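Local atomic coordinates of putative SnoaL-like polyketide cyclase (Shewanella putrefaciens, PDB entry 3GZB), a protein that probably acts as a SnoaL-like polyketide cyclase of the NTF2-like superfamily, perhaps a lyase, on a substrate not yet identified. Residues 23-28 with 42-47. Sequence-based numbering, arbitrary orientation. Where two conformers were deposited one is given.
Sequences QQLAVK and ITFYNR
The 3.0 Å bond from Val27 N to Gln23 O belongs to the helix that presents Leu25 and Lys28 to the ring of Phe44, a worked example of a loop packing an aromatic ring against a helix. On the loop side, a type I turn from Ile42 to Tyr45 is closed by Tyr45 N bonding to Ile42 O at 3.1 Å, and Phe44, its third residue, points toward the helix and is backbone-bonded to Val135. What crosses between the segments is apolar. Leu25 CD1 comes to 3.7 Å from Phe44 CE2 at the edge of the ring, and Leu25 CG lies in the ring plane, 4.0 Å from Phe44 CE2. Leucine and phenylalanine run past each other in opposite senses; with CG anti to its own backbone N (chi1 -170°), Leu25 brings its branch to that edge. Lys28 adds its CB, oblique to the ring and 4.2 Å from Phe44 CZ. Tyr29 packs edge-to-face with Phe44, and Arg133 touches both Phe44 and Leu25. Replacing Phe44 by an alanine would probably open a gap beside Leu25 CD1 and deprive Tyr29 of an edge-to-face partner. The contact thus ties helix 21-34 to the loop between helix 38-42 and strand 50-53, where the helices meet the curved sheet of the NTF2-like alpha+beta fold.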
loop_
_atom_site.group_PDB
_atom_site.type_symbol
_atom_site.label_atom_id
_atom_site.label_comp_id
_atom_site.label_asym_id
_atom_site.label_seq_id
_atom_site.Cartn_x
_atom_site.Cartn_y
_atom_site.Cartn_z
ATOM N N GLN A 23 -3.513 -12.620 -7.872
ATOM C CA GLN A 23 -4.668 -11.963 -7.250
ATOM C C GLN A 23 -5.740 -12.960 -6.784
ATOM O O GLN A 23 -6.283 -12.787 -5.703
ATOM C CB GLN A 23 -5.249 -10.906 -8.171
ATOM C CG GLN A 23 -4.321 -9.715 -8.466
ATOM C CD GLN A 23 -4.999 -8.685 -9.357
ATOM O OE1 GLN A 23 -6.219 -8.559 -9.366
ATOM N NE2 GLN A 23 -4.193 -7.939 -10.125
ATOM N N GLN A 24 -6.009 -14.013 -7.558
ATOM C CA GLN A 24 -7.040 -14.976 -7.200
ATOM C C GLN A 24 -6.666 -15.652 -5.894
ATOM O O GLN A 24 -7.525 -15.879 -5.047
ATOM C CB GLN A 24 -7.235 -16.006 -8.317
ATOM C CG GLN A 24 -7.847 -15.471 -9.592
ATOM C CD GLN A 24 -8.234 -16.545 -10.561
ATOM O OE1 GLN A 24 -8.855 -17.560 -10.157
ATOM N NE2 GLN A 24 -7.892 -16.346 -11.830
ATOM N N LEU A 25 -5.398 -15.948 -5.736
ATOM C CA LEU A 25 -4.963 -16.577 -4.489
ATOM C C LEU A 25 -5.063 -15.622 -3.299
ATOM O O LEU A 25 -5.460 -16.019 -2.213
ATOM C CB LEU A 25 -3.552 -17.161 -4.625
ATOM C CG LEU A 25 -3.076 -18.057 -3.472
ATOM C CD1 LEU A 25 -3.985 -19.318 -3.310
ATOM C CD2 LEU A 25 -1.599 -18.463 -3.650
ATOM N N ALA A 26 -4.727 -14.347 -3.519
ATOM C CA ALA A 26 -4.867 -13.352 -2.499
ATOM C C ALA A 26 -6.302 -13.271 -2.030
ATOM O O ALA A 26 -6.527 -13.106 -0.830
ATOM C CB ALA A 26 -4.416 -11.976 -3.033
ATOM N N VAL A 27 -7.277 -13.347 -2.942
ATOM C CA VAL A 27 -8.674 -13.313 -2.546
ATOM C C VAL A 27 -9.006 -14.461 -1.572
ATOM O O VAL A 27 -9.687 -14.262 -0.537
ATOM C CB VAL A 27 -9.605 -13.321 -3.756
ATOM C CG1 VAL A 27 -11.076 -13.449 -3.354
ATOM C CG2 VAL A 27 -9.380 -12.050 -4.641
ATOM N N LYS A 28 -8.561 -15.666 -1.870
ATOM C CA LYS A 28 -8.787 -16.828 -0.983
ATOM C C LYS A 28 -8.232 -16.587 0.413
ATOM O O LYS A 28 -8.892 -16.861 1.424
ATOM C CB LYS A 28 -8.148 -18.086 -1.581
ATOM C CG LYS A 28 -8.738 -18.472 -2.952
ATOM C CD LYS A 28 -8.402 -19.874 -3.298
ATOM C CE LYS A 28 -9.250 -20.401 -4.433
ATOM N NZ LYS A 28 -9.056 -21.861 -4.507
ATOM N N ILE A 42 -4.042 -21.174 8.228
ATOM C CA ILE A 42 -2.723 -21.689 8.583
ATOM C C ILE A 42 -2.094 -22.461 7.413
ATOM O O ILE A 42 -0.858 -22.566 7.366
ATOM C CB ILE A 42 -2.743 -22.466 9.890
ATOM C CG1 ILE A 42 -1.327 -22.532 10.501
ATOM C CG2 ILE A 42 -3.386 -23.815 9.662
ATOM C CD1 ILE A 42 -1.275 -23.208 11.888
ATOM N N THR A 43 -2.905 -22.964 6.473
ATOM C CA THR A 43 -2.354 -23.600 5.242
ATOM C C THR A 43 -1.519 -22.643 4.402
ATOM O O THR A 43 -0.700 -23.083 3.588
ATOM C CB THR A 43 -3.405 -24.242 4.350
ATOM O OG1 THR A 43 -4.128 -23.282 3.599
ATOM C CG2 THR A 43 -4.377 -25.165 5.133
ATOM N N PHE A 44 -1.702 -21.333 4.583
ATOM C CA PHE A 44 -0.966 -20.373 3.812
ATOM C C PHE A 44 0.345 -19.965 4.497
ATOM O O PHE A 44 1.109 -19.176 3.930
ATOM C CB PHE A 44 -1.778 -19.079 3.620
ATOM C CG PHE A 44 -2.880 -19.186 2.604
ATOM C CD1 PHE A 44 -4.162 -19.569 2.981
ATOM C CD2 PHE A 44 -2.647 -18.857 1.281
ATOM C CE1 PHE A 44 -5.178 -19.632 2.006
ATOM C CE2 PHE A 44 -3.669 -18.937 0.337
ATOM C CZ PHE A 44 -4.904 -19.320 0.698
ATOM N N TYR A 45 0.643 -20.501 5.683
ATOM C CA TYR A 45 1.847 -20.097 6.398
ATOM C C TYR A 45 2.797 -21.270 6.608
ATOM O O TYR A 45 2.376 -22.447 6.698
ATOM C CB TYR A 45 1.516 -19.540 7.803
ATOM C CG TYR A 45 0.636 -18.324 7.853
ATOM C CD1 TYR A 45 0.748 -17.305 6.928
ATOM C CD2 TYR A 45 -0.320 -18.194 8.857
ATOM C CE1 TYR A 45 -0.043 -16.168 7.012
ATOM C CE2 TYR A 45 -1.131 -17.083 8.949
ATOM C CZ TYR A 45 -1.008 -16.064 8.004
ATOM O OH TYR A 45 -1.822 -14.952 8.149
ATOM N N ASN A 46 4.076 -20.966 6.695
ATOM C CA ASN A 46 5.062 -21.878 7.293
ATOM C C ASN A 46 5.909 -21.188 8.339
ATOM O O ASN A 46 5.573 -20.066 8.751
ATOM C CB ASN A 46 5.893 -22.581 6.214
ATOM C CG ASN A 46 6.940 -21.714 5.610
ATOM O OD1 ASN A 46 7.053 -20.507 5.873
ATOM N ND2 ASN A 46 7.773 -22.341 4.772
ATOM N N ARG A 47 6.959 -21.831 8.838
ATOM C CA ARG A 47 7.732 -21.268 9.932
ATOM C C ARG A 47 8.450 -19.945 9.562
ATOM O O ARG A 47 8.879 -19.225 10.459
ATOM C CB ARG A 47 8.772 -22.296 10.430
ATOM C CG ARG A 47 9.884 -22.585 9.465
ATOM C CD ARG A 47 10.750 -23.713 10.027
ATOM N NE ARG A 47 11.985 -23.979 9.306
ATOM C CZ ARG A 47 12.911 -24.829 9.760
ATOM N NH1 ARG A 47 12.709 -25.472 10.911
ATOM N NH2 ARG A 47 14.036 -25.044 9.081
#